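Local coordinates for RIM-binding protein, isoform F (Drosophila melanogaster, PDB 4Z8A), which carries an SH3 domain that binds a peptide derived from the calcium channel Cacophony and probably acts as a scaffold at synaptic active zones, at residues L18-P23 / C38-E43. Numbering follows the deposited sequence.
Sequences LYDYDP and CFKTGE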
loop_
_atom_site.group_PDB
_atom_site.type_symbol
_atom_site.label_atom_id
_atom_site.label_comp_id
_atom_site.label_asym_id
_atom_site.label_seq_id
_atom_site.Cartn_x
_atom_site.Cartn_y
_atom_site.Cartn_z
ATOM N N LEU A 18 5.152 -3.031 -7.664
ATOM C CA LEU A 18 6.444 -3.421 -8.219
ATOM C C LEU A 18 6.871 -4.833 -7.848
ATOM O O LEU A 18 7.819 -5.380 -8.430
ATOM C CB LEU A 18 7.530 -2.430 -7.750
ATOM C CG LEU A 18 7.329 -1.016 -8.304
ATOM C CD1 LEU A 18 8.416 -0.082 -7.764
ATOM C CD2 LEU A 18 7.362 -1.014 -9.840
ATOM N N TYR A 19 6.162 -5.425 -6.884
ATOM C CA TYR A 19 6.486 -6.748 -6.361
ATOM C C TYR A 19 5.203 -7.469 -5.983
ATOM O O TYR A 19 4.234 -6.812 -5.578
ATOM C CB TYR A 19 7.387 -6.637 -5.118
ATOM C CG TYR A 19 8.669 -5.902 -5.410
ATOM C CD1 TYR A 19 9.781 -6.580 -5.915
ATOM C CD2 TYR A 19 8.764 -4.532 -5.223
ATOM C CE1 TYR A 19 10.982 -5.891 -6.218
ATOM C CE2 TYR A 19 9.948 -3.847 -5.526
ATOM C CZ TYR A 19 11.046 -4.535 -6.009
ATOM O OH TYR A 19 12.198 -3.821 -6.295
ATOM N N ASP A 20 5.210 -8.799 -6.080
ATOM C CA ASP A 20 4.037 -9.583 -5.658
ATOM C C ASP A 20 3.870 -9.470 -4.162
ATOM O O ASP A 20 4.871 -9.501 -3.441
ATOM C CB ASP A 20 4.192 -11.049 -6.015
ATOM C CG ASP A 20 4.224 -11.294 -7.500
ATOM O OD1 ASP A 20 3.929 -10.375 -8.285
ATOM O OD2 ASP A 20 4.559 -12.426 -7.886
ATOM N N TYR A 21 2.621 -9.385 -3.684
ATOM C CA TYR A 21 2.359 -9.423 -2.247
ATOM C C TYR A 21 1.177 -10.305 -1.873
ATOM O O TYR A 21 0.041 -10.005 -2.215
ATOM C CB TYR A 21 2.101 -8.019 -1.702
ATOM C CG TYR A 21 2.037 -7.924 -0.189
ATOM C CD1 TYR A 21 3.186 -8.101 0.585
ATOM C CD2 TYR A 21 0.853 -7.587 0.463
ATOM C CE1 TYR A 21 3.151 -7.992 1.967
ATOM C CE2 TYR A 21 0.812 -7.455 1.857
ATOM C CZ TYR A 21 1.961 -7.668 2.597
ATOM O OH TYR A 21 1.955 -7.545 3.953
ATOM N N ASP A 22 1.478 -11.384 -1.160
ATOM C CA ASP A 22 0.466 -12.216 -0.516
ATOM C C ASP A 22 0.701 -12.126 0.983
ATOM O O ASP A 22 1.723 -12.588 1.484
ATOM C CB ASP A 22 0.565 -13.655 -1.017
ATOM C CG ASP A 22 -0.537 -14.551 -0.464
ATOM O OD1 ASP A 22 -1.267 -14.119 0.454
ATOM O OD2 ASP A 22 -0.670 -15.686 -0.957
ATOM N N PRO A 23 -0.228 -11.502 1.703
ATOM C CA PRO A 23 -0.045 -11.266 3.135
ATOM C C PRO A 23 0.266 -12.555 3.883
ATOM O O PRO A 23 1.025 -12.503 4.837
ATOM C CB PRO A 23 -1.392 -10.679 3.575
ATOM C CG PRO A 23 -1.987 -10.112 2.311
ATOM C CD PRO A 23 -1.493 -10.945 1.191
ATOM N N CYS A 38 -4.150 -8.576 -1.300
ATOM C CA CYS A 38 -3.228 -9.345 -2.126
ATOM C C CYS A 38 -3.070 -8.700 -3.515
ATOM O O CYS A 38 -4.039 -8.216 -4.076
ATOM C CB CYS A 38 -3.755 -10.776 -2.256
ATOM S SG CYS A 38 -2.651 -11.948 -3.023
ATOM N N PHE A 39 -1.856 -8.701 -4.076
ATOM C CA PHE A 39 -1.695 -8.178 -5.436
ATOM C C PHE A 39 -0.441 -8.714 -6.113
ATOM O O PHE A 39 0.405 -9.332 -5.464
ATOM C CB PHE A 39 -1.674 -6.637 -5.439
ATOM C CG PHE A 39 -0.656 -6.028 -4.497
ATOM C CD1 PHE A 39 0.648 -5.831 -4.898
ATOM C CD2 PHE A 39 -1.019 -5.663 -3.207
ATOM C CE1 PHE A 39 1.568 -5.269 -4.044
ATOM C CE2 PHE A 39 -0.120 -5.103 -2.358
ATOM C CZ PHE A 39 1.192 -4.905 -2.776
ATOM N N LYS A 40 -0.342 -8.468 -7.420
ATOM C CA LYS A 40 0.777 -8.947 -8.233
ATOM C C LYS A 40 1.504 -7.797 -8.912
ATOM O O LYS A 40 0.927 -6.748 -9.197
ATOM C CB LYS A 40 0.286 -9.944 -9.288
ATOM C CG LYS A 40 -0.346 -11.219 -8.694
ATOM C CD LYS A 40 0.703 -12.149 -8.102
ATOM C CE LYS A 40 0.079 -13.479 -7.673
ATOM N NZ LYS A 40 1.105 -14.495 -7.325
ATOM N N THR A 41 2.784 -8.006 -9.177
ATOM C CA THR A 41 3.576 -7.024 -9.908
ATOM C C THR A 41 2.855 -6.515 -11.161
ATOM O O THR A 41 2.325 -7.309 -11.924
ATOM C CB THR A 41 4.894 -7.645 -10.326
ATOM O OG1 THR A 41 5.592 -8.083 -9.159
ATOM C CG2 THR A 41 5.776 -6.643 -11.125
ATOM N N GLY A 42 2.846 -5.204 -11.372
ATOM C CA GLY A 42 2.215 -4.656 -12.577
ATOM C C GLY A 42 0.757 -4.267 -12.391
ATOM O O GLY A 42 0.213 -3.522 -13.209
ATOM N N GLU A 43 0.107 -4.759 -11.325
ATOM C CA GLU A 43 -1.270 -4.333 -11.076
ATOM C C GLU A 43 -1.269 -2.937 -10.503
ATOM O O GLU A 43 -0.329 -2.547 -9.831
ATOM C CB GLU A 43 -1.998 -5.278 -10.108
ATOM C CG GLU A 43 -2.151 -6.667 -10.654
ATOM C CD GLU A 43 -3.129 -7.484 -9.857
ATOM O OE1 GLU A 43 -2.755 -7.973 -8.785
ATOM O OE2 GLU A 43 -4.282 -7.618 -10.300
#
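Asp20 OD1 takes two bonds from Thr41: the backbone N, at 2.8 Å and nearly straight (178°), meets it almost along the C-O axis, while OG1, at 3.0 Å, arrives from above the carboxylate plane. Next along, Tyr21 and Phe39 form a single antiparallel bridge, Tyr21 N to Phe39 O at 2.8 Å and Phe39 N to Tyr21 O at 3.0 Å. Phe39 CG sits between its own backbone N and carbonyl carbon (chi1 53°), which turns the ring under Tyr21; Tyr21 CB lies over one face of it, 3.4 Å from Phe39 CZ. The Phe39 ring also packs on Val68 and Pro69 of strand 64-69 and Leu61 of strand 56-61. An alanine at Phe39 would probably leave Tyr21 CB and these strand residues without the ring between them. Farther out, Glu43 OE1 accepts a hydrogen bond from Lys40 N across the type II turn from Lys40 to Glu43, and Glu36 holds Tyr21 OH. Tyr19 OH hydrogen-bonds to the bound peptide's backbone, Leu18 O to one of its polar side chains. At the base of the RT loop, the Asp20 carboxylate thus ties the ALYDY motif (Ala17 to Tyr21) to the diverging turn before strand 44-48, and probably helps hold Tyr19 and Tyr21 in place for the peptide.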